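Local atomic coordinates of esterase (PDB entry 5EGN), a protein that hydrolyses carboxylic esters and degrades N-acyl homoserine lactones, the quorum-sensing signals of many bacteria, probably by opening their lactone ring. Residues A99-L104 with F191-K196; G95-M100 with L116-G121; I68-D73 with T184-G189; S201-T206 with N228-E233; L25-T30 with V90-G95. The protein carries 2 engineered substitutions. All coordinates share one frame; numbering follows the deposited sequence.

Contact 1 (A99-L104 with F191-K196)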
# COMPACT_ATOMS: atom_id res chain seq x y z
N ALA A 99 -11.92 -4.08 16.70
CA ALA A 99 -11.89 -2.89 17.53
C ALA A 99 -12.96 -2.94 18.63
O ALA A 99 -12.70 -2.58 19.78
CB ALA A 99 -12.07 -1.64 16.68
N MET A 100 -14.16 -3.38 18.27
CA MET A 100 -15.26 -3.48 19.23
C MET A 100 -14.96 -4.51 20.32
O MET A 100 -15.15 -4.25 21.51
CB MET A 100 -16.57 -3.81 18.51
CG MET A 100 -17.16 -2.64 17.73
SD MET A 100 -18.80 -2.96 17.04
CE MET A 100 -18.39 -3.98 15.63
N GLN A 101 -14.50 -5.68 19.89
CA GLN A 101 -14.07 -6.72 20.82
C GLN A 101 -12.97 -6.19 21.74
O GLN A 101 -12.91 -6.53 22.92
CB GLN A 101 -13.57 -7.95 20.05
CG GLN A 101 -13.48 -9.20 20.90
CD GLN A 101 -14.83 -9.64 21.40
OE1 GLN A 101 -15.75 -9.88 20.62
NE2 GLN A 101 -14.97 -9.73 22.72
N LEU A 102 -12.11 -5.34 21.18
CA LEU A 102 -11.03 -4.73 21.94
C LEU A 102 -11.59 -3.77 22.99
O LEU A 102 -11.05 -3.66 24.09
CB LEU A 102 -10.07 -4.00 21.00
CG LEU A 102 -8.69 -3.61 21.54
CD1 LEU A 102 -7.67 -3.62 20.41
CD2 LEU A 102 -8.72 -2.25 22.21
N ASN A 103 -12.67 -3.08 22.65
CA ASN A 103 -13.36 -2.22 23.61
C ASN A 103 -14.00 -3.04 24.72
O ASN A 103 -14.10 -2.59 25.87
CB ASN A 103 -14.42 -1.36 22.92
CG ASN A 103 -13.87 -0.05 22.41
OD1 ASN A 103 -14.12 1.01 22.99
ND2 ASN A 103 -13.11 -0.11 21.32
N LEU A 104 -14.43 -4.25 24.37
CA LEU A 104 -15.05 -5.15 25.35
C LEU A 104 -14.04 -5.72 26.34
O LEU A 104 -14.26 -5.69 27.55
CB LEU A 104 -15.77 -6.29 24.62
CG LEU A 104 -17.29 -6.14 24.50
CD1 LEU A 104 -17.66 -4.74 24.06
CD2 LEU A 104 -17.86 -7.17 23.53
N PHE A 191 -18.17 -14.25 10.54
CA PHE A 191 -19.59 -14.38 10.23
C PHE A 191 -20.44 -14.64 11.47
O PHE A 191 -21.60 -14.22 11.53
CB PHE A 191 -19.81 -15.50 9.21
CG PHE A 191 -19.34 -15.17 7.82
CD1 PHE A 191 -19.98 -14.19 7.08
CD2 PHE A 191 -18.27 -15.84 7.26
CE1 PHE A 191 -19.55 -13.88 5.80
CE2 PHE A 191 -17.84 -15.54 5.98
CZ PHE A 191 -18.48 -14.56 5.25
N ALA A 192 -19.87 -15.34 12.45
CA ALA A 192 -20.65 -15.80 13.59
C ALA A 192 -20.55 -14.88 14.80
O ALA A 192 -21.40 -14.92 15.69
CB ALA A 192 -20.21 -17.21 13.97
N TRP A 193 -19.51 -14.05 14.83
CA TRP A 193 -19.30 -13.11 15.93
C TRP A 193 -20.50 -12.19 16.12
O TRP A 193 -20.91 -11.49 15.20
CB TRP A 193 -18.04 -12.28 15.67
CG TRP A 193 -17.70 -11.30 16.74
CD1 TRP A 193 -17.12 -11.56 17.95
CD2 TRP A 193 -17.89 -9.88 16.70
NE1 TRP A 193 -16.95 -10.40 18.66
CE2 TRP A 193 -17.42 -9.35 17.91
CE3 TRP A 193 -18.42 -9.00 15.74
CZ2 TRP A 193 -17.46 -7.99 18.20
CZ3 TRP A 193 -18.46 -7.65 16.03
CH2 TRP A 193 -17.98 -7.16 17.25
N ASN A 194 -21.05 -12.19 17.33
CA ASN A 194 -22.28 -11.46 17.60
C ASN A 194 -22.30 -10.86 19.01
O ASN A 194 -22.30 -11.58 20.00
CB ASN A 194 -23.49 -12.38 17.41
CG ASN A 194 -24.81 -11.64 17.35
OD1 ASN A 194 -24.99 -10.62 18.02
ND2 ASN A 194 -25.74 -12.14 16.56
N ILE A 195 -22.31 -9.53 19.08
CA ILE A 195 -22.34 -8.83 20.36
C ILE A 195 -23.46 -7.81 20.43
O ILE A 195 -23.31 -6.74 21.04
CB ILE A 195 -21.00 -8.12 20.66
CG1 ILE A 195 -20.68 -7.09 19.57
CG2 ILE A 195 -19.87 -9.13 20.78
CD1 ILE A 195 -19.75 -5.99 20.03
N LYS A 196 -24.59 -8.13 19.81
CA LYS A 196 -25.76 -7.25 19.79
C LYS A 196 -26.18 -6.80 21.19
O LYS A 196 -26.53 -5.64 21.40
CB LYS A 196 -26.94 -7.93 19.10
CG LYS A 196 -26.80 -8.10 17.60
CD LYS A 196 -27.97 -8.88 17.02
CE LYS A 196 -27.94 -8.92 15.50
NZ LYS A 196 -27.30 -10.15 14.96
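In this alpha/beta-hydrolase fold, helix 94-105 presents Met100, Gln101 and Leu104 to Trp193 and Ile195, which belong to the loop between helix 177-185 and strand 206-211. The one polar link runs from the indole: Trp193 NE1 donates to Gln101 OE1 with an N-H...O angle of 160°. The modelled separation of these two atoms, 2.4 Å, is shorter than such a bond should be, and its exact length is doubtful. Amide and indole stand nearly upright to each other, their planes 80° apart, and OE1 arrives at the ring edge. The other end of the amide, Gln101 NE2, makes a weak hydrogen bond with Asp105 one turn further along the helix. Leu104 and Ile195 reach toward each other tip to tip, with Leu104 CD2 3.9 Å from Ile195 CG2, and Met100 CB lies 4.1 Å from Ile195 CD1. Over one face of the indole, offset toward the rim, sits CG2 of Ile195. An alanine at Ile195 would probably open a gap beside Leu104 and Met100 and take away the CG2 methyl over that indole face. Met100 CB also comes within 3.8 Å of Trp193 CH2, and a bend at chi3 (-77°) places the methyl beyond it. Further round the rim, at the six-membered ring, this methyl lies in the ring plane, Met100 CE 3.6 Å from Trp193 CH2.

Contact 2 (G95-M100 with L116-G121)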
# COMPACT_ATOMS: atom_id res chain seq x y z
N GLY A 95 -12.19 -5.48 10.82
CA GLY A 95 -11.35 -4.63 11.65
C GLY A 95 -12.19 -3.90 12.68
O GLY A 95 -11.76 -3.69 13.81
N GLY A 96 -13.40 -3.51 12.27
CA GLY A 96 -14.35 -2.89 13.18
C GLY A 96 -14.77 -3.86 14.26
O GLY A 96 -14.90 -3.48 15.43
N MET A 97 -14.98 -5.11 13.87
CA MET A 97 -15.28 -6.18 14.82
C MET A 97 -14.17 -6.30 15.86
O MET A 97 -14.42 -6.37 17.06
CB MET A 97 -15.46 -7.51 14.10
CG MET A 97 -16.53 -7.52 13.03
SD MET A 97 -16.76 -9.16 12.34
CE MET A 97 -17.97 -8.82 11.06
N ILE A 98 -12.93 -6.33 15.37
CA ILE A 98 -11.75 -6.46 16.21
C ILE A 98 -11.66 -5.29 17.19
O ILE A 98 -11.37 -5.48 18.38
CB ILE A 98 -10.47 -6.53 15.37
CG1 ILE A 98 -10.47 -7.79 14.50
CG2 ILE A 98 -9.24 -6.52 16.26
CD1 ILE A 98 -9.38 -7.83 13.46
N ALA A 99 -11.92 -4.08 16.70
CA ALA A 99 -11.89 -2.89 17.53
C ALA A 99 -12.96 -2.94 18.63
O ALA A 99 -12.70 -2.58 19.78
CB ALA A 99 -12.07 -1.64 16.68
N MET A 100 -14.16 -3.38 18.27
CA MET A 100 -15.26 -3.48 19.23
C MET A 100 -14.96 -4.51 20.32
O MET A 100 -15.15 -4.25 21.51
CB MET A 100 -16.57 -3.81 18.51
CG MET A 100 -17.16 -2.64 17.73
SD MET A 100 -18.80 -2.96 17.04
CE MET A 100 -18.39 -3.98 15.63
N LEU A 116 -15.49 1.72 10.34
CA LEU A 116 -15.84 1.90 8.94
C LEU A 116 -16.45 0.64 8.32
O LEU A 116 -15.79 -0.39 8.23
CB LEU A 116 -14.61 2.31 8.12
CG LEU A 116 -14.91 2.51 6.64
CD1 LEU A 116 -15.66 3.82 6.42
CD2 LEU A 116 -13.65 2.47 5.80
N SER A 117 -17.71 0.76 7.91
CA SER A 117 -18.41 -0.30 7.19
C SER A 117 -18.35 -1.65 7.90
O SER A 117 -17.81 -2.62 7.36
CB SER A 117 -17.85 -0.43 5.77
OG SER A 117 -17.90 0.80 5.08
N SER A 118 -18.90 -1.72 9.10
CA SER A 118 -18.88 -2.96 9.87
C SER A 118 -20.26 -3.29 10.43
O SER A 118 -21.24 -2.62 10.13
CB SER A 118 -17.86 -2.88 11.00
OG SER A 118 -17.63 -4.15 11.57
N GLY A 119 -20.31 -4.34 11.25
CA GLY A 119 -21.56 -4.79 11.84
C GLY A 119 -21.33 -5.96 12.78
O GLY A 119 -20.18 -6.34 13.04
N THR A 120 -22.41 -6.52 13.31
CA THR A 120 -22.32 -7.70 14.17
C THR A 120 -23.45 -8.67 13.85
O THR A 120 -24.51 -8.26 13.37
CB THR A 120 -22.35 -7.31 15.66
OG1 THR A 120 -22.04 -8.46 16.46
CG2 THR A 120 -23.71 -6.77 16.05
N GLY A 121 -23.22 -9.95 14.11
CA GLY A 121 -24.15 -10.98 13.70
C GLY A 121 -24.31 -10.94 12.19
O GLY A 121 -25.42 -11.03 11.67
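Gly96 and Met97, in the first turn of the helix that follows the probable nucleophile elbow of this alpha/beta hydrolase, lie against Ser118 and Gly119, just beyond strand 110-116. The nearest CA atoms across the contact are those of Gly96 and Ser118, 5.6 Å apart. Having no side chain, Gly96 leaves room for Ser118 CB, 4.1 Å from Gly96 CA; a CB on the glycine would run into it. No hydrogen bond joins the two segments. The polar interactions of the loop go elsewhere: Ser118 OG bonds to the carbonyl of Ser93, Ser118 N to the side chain of Asn222, and Thr120 OG1 accepts from the backbone of Ile195. The hydroxyl of Ser118, held anti to its own backbone N (chi1 -168°), is thereby turned to the start of the helix and lies 3.6 Å from Met97 N, a contact and not a bond. The remaining contacts are those of two methionines. Met97, extended beyond CG, runs beside the loop with CG 3.8 Å from Ser118 OG, and it also packs on Trp193 and Ile68. Met100, one turn on, touches the same loop with its methyl, CE lying 4.1 Å from Ser118 OG. Gly119 O is touched by both methionines, by Met97 CG at 3.8 Å and by Met100 CE at 3.9 Å.

Contact 3 (I68-D73 with T184-G189)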
# COMPACT_ATOMS: atom_id res chain seq x y z
N ILE A 68 -12.65 -13.34 16.78
CA ILE A 68 -12.39 -11.91 16.85
C ILE A 68 -11.59 -11.58 18.11
O ILE A 68 -10.79 -10.64 18.14
CB ILE A 68 -13.70 -11.10 16.81
CG1 ILE A 68 -14.51 -11.48 15.57
CG2 ILE A 68 -13.42 -9.61 16.80
CD1 ILE A 68 -13.79 -11.22 14.27
N MET A 69 -11.81 -12.37 19.16
CA MET A 69 -11.09 -12.20 20.41
C MET A 69 -9.59 -12.46 20.22
O MET A 69 -8.75 -11.73 20.75
CB MET A 69 -11.65 -13.13 21.49
CG MET A 69 -13.14 -13.00 21.73
SD MET A 69 -14.13 -14.02 20.61
CE MET A 69 -15.78 -13.61 21.14
N GLU A 70 -9.27 -13.50 19.46
CA GLU A 70 -7.88 -13.84 19.19
C GLU A 70 -7.19 -12.77 18.34
O GLU A 70 -6.03 -12.43 18.57
CB GLU A 70 -7.80 -15.21 18.51
CG GLU A 70 -7.98 -16.37 19.48
CD GLU A 70 -8.27 -17.69 18.78
OE1 GLU A 70 -9.26 -17.75 18.02
OE2 GLU A 70 -7.53 -18.67 19.02
N HIS A 71 -7.92 -12.24 17.35
CA HIS A 71 -7.46 -11.10 16.57
C HIS A 71 -7.14 -9.92 17.47
O HIS A 71 -6.08 -9.27 17.35
CB HIS A 71 -8.50 -10.69 15.53
CG HIS A 71 -8.51 -11.54 14.30
ND1 HIS A 71 -7.43 -11.62 13.44
CD2 HIS A 71 -9.47 -12.33 13.76
CE1 HIS A 71 -7.72 -12.43 12.44
NE2 HIS A 71 -8.96 -12.87 12.61
N ALA A 72 -8.07 -9.64 18.38
CA ALA A 72 -7.91 -8.56 19.34
C ALA A 72 -6.67 -8.76 20.19
O ALA A 72 -5.95 -7.81 20.50
CB ALA A 72 -9.15 -8.45 20.22
N ASP A 73 -6.40 -10.01 20.57
CA ASP A 73 -5.21 -10.32 21.35
C ASP A 73 -3.95 -10.09 20.53
O ASP A 73 -2.93 -9.66 21.06
CB ASP A 73 -5.26 -11.76 21.88
CG ASP A 73 -4.20 -12.03 22.94
OD1 ASP A 73 -3.56 -11.07 23.41
OD2 ASP A 73 -4.01 -13.21 23.31
N THR A 184 -14.74 -18.92 8.91
CA THR A 184 -16.16 -19.20 8.77
C THR A 184 -16.62 -20.27 9.75
O THR A 184 -17.76 -20.25 10.21
CB THR A 184 -16.51 -19.66 7.34
OG1 THR A 184 -15.75 -20.83 7.02
CG2 THR A 184 -16.21 -18.57 6.33
N ALA A 185 -15.72 -21.19 10.07
CA ALA A 185 -16.05 -22.33 10.93
C ALA A 185 -16.04 -21.97 12.41
O ALA A 185 -16.69 -22.63 13.22
CB ALA A 185 -15.09 -23.47 10.67
N ASP A 186 -15.30 -20.93 12.77
CA ASP A 186 -15.21 -20.49 14.16
C ASP A 186 -16.55 -19.90 14.61
O ASP A 186 -17.09 -19.02 13.94
CB ASP A 186 -14.08 -19.48 14.34
CG ASP A 186 -13.67 -19.29 15.79
OD1 ASP A 186 -14.54 -18.97 16.62
OD2 ASP A 186 -12.47 -19.47 16.09
N PRO A 187 -17.08 -20.38 15.74
CA PRO A 187 -18.34 -19.87 16.29
C PRO A 187 -18.28 -18.40 16.68
O PRO A 187 -19.31 -17.80 16.99
CB PRO A 187 -18.56 -20.75 17.53
CG PRO A 187 -17.21 -21.24 17.89
CD PRO A 187 -16.51 -21.44 16.58
N ASN A 188 -17.08 -17.83 16.68
CA ASN A 188 -16.91 -16.40 16.88
C ASN A 188 -16.02 -15.81 15.79
O ASN A 188 -15.27 -14.86 16.03
CB ASN A 188 -16.33 -16.12 18.26
CG ASN A 188 -17.31 -16.43 19.38
OD1 ASN A 188 -18.18 -15.62 19.69
ND2 ASN A 188 -17.17 -17.60 19.98
N GLY A 189 -16.11 -16.39 14.60
CA GLY A 189 -15.39 -15.89 13.44
C GLY A 189 -16.08 -14.69 12.84
O GLY A 189 -17.02 -14.15 13.42
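The carboxamide of Asn188 carries the thioether end of Met69 over one face, with Met69 CE 3.5 Å from Asn188 OD1 and 3.7 Å from Asn188 CG. A bend at chi2 (86°) sets the sulfur of Met69 beside the asparagine, SD lying 3.8 Å from Asn188 CB. The other two flat groups are carboxylates, their planes 60° apart: Glu70 OE1 stands 4.1 Å from Asp186 OD2, two like charges near each other, whose repulsion is probably eased by the bond of Glu70 OE1 to Ser67 OG. Asp186 uses the anti lone pair of OD1 to accept from Asn188 N, an Asx turn that shapes the chain just after helix 177-185. The direct bond across the contact is from backbone to backbone: Ile68 N, at the start of its helix, donates to Asn188 O at 3.1 Å and 152°. Replacing Met69 by an alanine would probably remove the thioether from that face of the Asn188 amide and leave the amide freer to turn. The contact thus joins the N-terminal end of helix 68-81 to the segment leaving helix 177-185, while Ile68 packs on Ile94 and Gln101 of helix 94-105 and on Trp193.

Contact 4 (S201-T206 with N228-E233)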
# COMPACT_ATOMS: atom_id res chain seq x y z
N SER A 201 -22.40 -1.68 26.24
CA SER A 201 -21.30 -1.66 27.20
C SER A 201 -20.09 -0.92 26.62
O SER A 201 -19.22 -0.48 27.36
CB SER A 201 -20.90 -3.09 27.59
OG SER A 201 -20.49 -3.84 26.47
N ILE A 202 -20.06 -0.78 25.30
CA ILE A 202 -19.05 0.06 24.65
C ILE A 202 -19.37 1.52 24.91
O ILE A 202 -20.40 2.02 24.46
CB ILE A 202 -19.00 -0.18 23.13
CG1 ILE A 202 -18.72 -1.65 22.82
CG2 ILE A 202 -17.96 0.73 22.48
CD1 ILE A 202 -18.68 -1.97 21.34
N GLN A 203 -18.51 2.21 25.64
CA GLN A 203 -18.81 3.59 26.03
C GLN A 203 -17.84 4.61 25.45
O GLN A 203 -18.10 5.81 25.46
CB GLN A 203 -18.82 3.70 27.55
CG GLN A 203 -19.80 2.76 28.24
CD GLN A 203 -21.20 3.33 28.25
OE1 GLN A 203 -21.40 4.54 28.17
NE2 GLN A 203 -22.19 2.45 28.38
N ALA A 204 -16.72 4.12 24.94
CA ALA A 204 -15.68 4.97 24.37
C ALA A 204 -16.22 5.77 23.18
O ALA A 204 -17.18 5.33 22.53
CB ALA A 204 -14.48 4.14 23.95
N PRO A 205 -15.63 6.94 22.91
CA PRO A 205 -16.02 7.76 21.76
C PRO A 205 -15.95 6.98 20.45
O PRO A 205 -14.88 6.53 20.06
CB PRO A 205 -15.00 8.89 21.77
CG PRO A 205 -14.59 9.01 23.19
CD PRO A 205 -14.61 7.61 23.73
N THR A 206 -17.10 6.83 19.78
CA THR A 206 -17.17 6.00 18.59
C THR A 206 -17.81 6.73 17.41
O THR A 206 -18.92 7.25 17.52
CB THR A 206 -17.97 4.71 18.86
OG1 THR A 206 -17.31 3.94 19.87
CG2 THR A 206 -18.09 3.88 17.60
N ASN A 228 -26.78 1.65 19.22
CA ASN A 228 -26.69 0.95 20.50
C ASN A 228 -25.42 1.26 21.28
O ASN A 228 -25.32 0.92 22.46
CB ASN A 228 -26.83 -0.56 20.28
CG ASN A 228 -28.21 -0.95 19.82
OD1 ASN A 228 -29.11 -1.17 20.63
ND2 ASN A 228 -28.40 -1.05 18.51
N ILE A 229 -24.45 1.89 20.63
CA ILE A 229 -23.28 2.40 21.34
C ILE A 229 -23.57 3.81 21.82
O ILE A 229 -23.82 4.70 21.01
CB ILE A 229 -22.03 2.39 20.44
CG1 ILE A 229 -21.67 0.96 20.03
CG2 ILE A 229 -20.86 3.05 21.16
CD1 ILE A 229 -20.47 0.88 19.11
N PRO A 230 -23.57 4.01 23.15
CA PRO A 230 -23.87 5.31 23.77
C PRO A 230 -23.00 6.45 23.25
O PRO A 230 -21.77 6.39 23.35
CB PRO A 230 -23.59 5.05 25.25
CG PRO A 230 -23.84 3.60 25.43
CD PRO A 230 -23.38 2.95 24.15
N GLY A 231 -23.64 7.48 22.71
CA GLY A 231 -22.94 8.67 22.26
C GLY A 231 -22.24 8.51 20.93
O GLY A 231 -21.45 9.36 20.52
N ALA A 232 -22.53 7.41 20.23
CA ALA A 232 -21.92 7.15 18.94
C ALA A 232 -22.52 8.03 17.85
O ALA A 232 -23.72 8.33 17.87
CB ALA A 232 -22.06 5.68 18.57
N GLU A 233 -21.69 8.44 16.90
CA GLU A 233 -22.16 9.20 15.75
C GLU A 233 -22.08 8.35 14.49
O GLU A 233 -21.14 7.58 14.31
CB GLU A 233 -21.34 10.48 15.58
CG GLU A 233 -21.83 11.37 14.44
CD GLU A 233 -21.06 12.67 14.33
OE1 GLU A 233 -20.22 12.94 15.22
OE2 GLU A 233 -21.29 13.42 13.36
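Thr206, Ile229 and Pro230 carry most of this contact, which brings together the two loops that feed the neighbouring strands 206-211 and 233-237 at the edge of the alpha/beta-hydrolase sheet. Ile229 points toward the segment 201-206. Its CG2 lies 3.5 Å from Ile202 O and 3.9 Å from both Ile202 CG2 and Thr206 OG1, while its CD1 meets Ile202 CD1 at 4.0 Å. The Thr206 side chain crosses that of Ile229 at about a right angle and offers it the methyl as well as the hydroxyl. The hydroxyl is engaged within its own loop: OG1 donates to Ala204 O from above the carbonyl plane, and a weak bond from Asn113 adds to this. Pro230 CD lies against Ile202 O, and the side chain of Gln203 crosses the proline at about a right angle, with Gln203 NE2 3.6 Å from Pro230 CG. Beyond the proline a type II turn from Ile229 to Ala232, with Gly231 at positive phi, swings the chain back toward Thr206. There Thr206 O receives Glu233 N at 3.1 Å, nearly along the C=O axis, and also lies 3.3 Å from Ala232 CA in a CA-H...O contact. Glu233 turns its carboxylate to a salt bridge with Arg235. The isoleucine methyls thus pack on each other and on carbonyl and hydroxyl oxygens without hydrogen bonds, whereas the bond at Thr206 O, with that between Glu233 and Val208, starts the pairing of the two parallel strands.

Contact 5 (L25-T30 with V90-G95)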
# COMPACT_ATOMS: atom_id res chain seq x y z
N LEU A 25 -6.78 -1.27 11.18
CA LEU A 25 -7.18 -2.67 11.09
C LEU A 25 -7.90 -2.92 9.78
O LEU A 25 -9.03 -2.48 9.59
CB LEU A 25 -8.09 -3.03 12.27
CG LEU A 25 -7.53 -2.71 13.65
CD1 LEU A 25 -8.53 -3.03 14.75
CD2 LEU A 25 -6.24 -3.47 13.84
N HIS A 26 -7.24 -3.63 8.87
CA HIS A 26 -7.74 -3.83 7.51
C HIS A 26 -8.96 -4.75 7.46
O HIS A 26 -9.18 -5.54 8.37
CB HIS A 26 -6.62 -4.41 6.64
CG HIS A 26 -6.28 -5.83 6.95
ND1 HIS A 26 -7.00 -6.90 6.47
CD2 HIS A 26 -5.28 -6.36 7.71
CE1 HIS A 26 -6.47 -8.02 6.92
NE2 HIS A 26 -5.43 -7.72 7.67
N PRO A 27 -9.76 -4.65 6.37
CA PRO A 27 -10.91 -5.54 6.20
C PRO A 27 -10.52 -6.98 5.88
O PRO A 27 -9.34 -7.27 5.64
CB PRO A 27 -11.66 -4.91 5.02
CG PRO A 27 -10.62 -4.19 4.26
CD PRO A 27 -9.69 -3.64 5.30
N PHE A 28 -11.51 -7.86 5.86
CA PHE A 28 -11.30 -9.29 5.64
C PHE A 28 -10.74 -9.57 4.24
O PHE A 28 -11.10 -8.89 3.27
CB PHE A 28 -12.61 -10.04 5.85
CG PHE A 28 -12.45 -11.52 6.05
CD1 PHE A 28 -11.55 -12.02 6.98
CD2 PHE A 28 -13.22 -12.42 5.33
CE1 PHE A 28 -11.41 -13.38 7.17
CE2 PHE A 28 -13.08 -13.78 5.51
CZ PHE A 28 -12.18 -14.26 6.43
N SER A 29 -9.84 -10.55 4.17
CA SER A 29 -9.20 -11.02 2.93
C SER A 29 -8.16 -10.05 2.35
O SER A 29 -7.50 -10.37 1.37
CB SER A 29 -10.25 -11.33 1.85
OG SER A 29 -10.61 -10.15 1.15
N THR A 30 -8.03 -8.88 2.96
CA THR A 30 -7.04 -7.90 2.50
C THR A 30 -5.83 -7.89 3.42
O THR A 30 -5.56 -8.87 4.12
CB THR A 30 -7.63 -6.48 2.43
OG1 THR A 30 -7.85 -5.99 3.76
CG2 THR A 30 -8.95 -6.49 1.67
N VAL A 90 -9.04 2.43 14.12
CA VAL A 90 -9.76 2.55 12.86
C VAL A 90 -9.96 1.17 12.25
O VAL A 90 -9.02 0.56 11.73
CB VAL A 90 -9.01 3.45 11.87
CG1 VAL A 90 -9.83 3.67 10.62
CG2 VAL A 90 -8.67 4.78 12.53
N GLY A 91 -11.19 0.67 12.32
CA GLY A 91 -11.49 -0.68 11.86
C GLY A 91 -12.40 -0.73 10.66
O GLY A 91 -13.43 -0.06 10.61
N ASN A 92 -12.02 -1.55 9.68
CA ASN A 92 -12.80 -1.74 8.46
C ASN A 92 -13.35 -3.16 8.38
O ASN A 92 -12.59 -4.12 8.43
CB ASN A 92 -11.94 -1.43 7.24
CG ASN A 92 -12.75 -1.33 5.97
OD1 ASN A 92 -12.23 -1.51 4.87
ND2 ASN A 92 -14.04 -1.03 6.10
N SER A 93 -14.67 -3.27 8.26
CA SER A 93 -15.36 -4.57 8.27
C SER A 93 -14.99 -5.37 9.51
O SER A 93 -15.41 -5.06 10.62
CB SER A 93 -15.03 -5.37 7.01
OG SER A 93 -15.51 -6.70 7.11
N ILE A 94 -14.19 -6.42 9.30
CA ILE A 94 -13.76 -7.28 10.39
C ILE A 94 -12.84 -6.52 11.34
O ILE A 94 -12.74 -6.86 12.51
CB ILE A 94 -13.05 -8.55 9.86
CG1 ILE A 94 -12.90 -9.59 10.97
CG2 ILE A 94 -11.70 -8.20 9.25
CD1 ILE A 94 -12.23 -10.86 10.52
N GLY A 95 -12.19 -5.48 10.82
CA GLY A 95 -11.35 -4.63 11.65
C GLY A 95 -12.19 -3.90 12.68
O GLY A 95 -11.76 -3.69 13.81
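Leu25 and Asn92 hold the dense part of this contact, where two parallel strands run side by side. Leu25 N donates to Val90 O at 2.9 Å, and Leu25 O accepts from Asn92 N at 3.1 Å. The leucine side chain then lies on the first helical turn, CB 3.7 Å from Gly95 CA and CD1 3.4 Å from Gly95 O. A CB on Gly95 would collide with Leu25 O, and the bare glycine lets the chains come together. Pro27 crosses Asn92 obliquely, its CG 3.2 Å from Asn92 OD1. That oxygen accepts from Gln245, and Asn92 ND2 bonds to Leu116 O, so both ends of the amide are bonded. All of this frames the sharp strand-to-helix turn Gly91-Asn92-Ser93-Ile94-Gly95, a GxSxG sequence consistent with the nucleophile elbow of alpha/beta hydrolases. Ser93 sits at its apex with phi/psi of 53/-108°, the positive phi usual for the residue at the apex of such an elbow, its CB packed on Pro27 CB. As in relatives, the backbone N atoms of Phe28 and Ile94 may form the oxyanion hole. Toward this end the packing thins out and the only partly exposed residue of the contact, Phe28, appears. Ile94 CG2 lies 3.4 Å from Phe28 N, and Phe28 CD1 is 3.8 Å from Ile94 CD1; the ring also meets Phe175, edge-to-face, and Phe180 of helix 177-185. Behind it Pro27 O is gripped from opposite faces of its plane by His26 ND1 and Thr30 OG1, within the type II turn from Pro27 to Thr30.

How the contacts relate
From the N terminus, contact 5 is the first to close, joining the end of strand 21-25 to the strand-helix turn at 90-95. Contact 3 opens within that loop, at 68-73, and closes only at 184-189, so the two cross. Contact 2 lies wholly within the span of contact 3, tying the start of helix 94-105 to the loop after strand 110-116. Contact 1 leaves the same helix further on, crosses contact 3 and ends at 191-196, where Trp193 also packs on Ile68. Contacts 1 and 2 share Ala99 and Met100, and 2 and 5 share Gly95. Contact 4 follows in series at the sheet edge, touching contact 1 through Leu104 and Ile202.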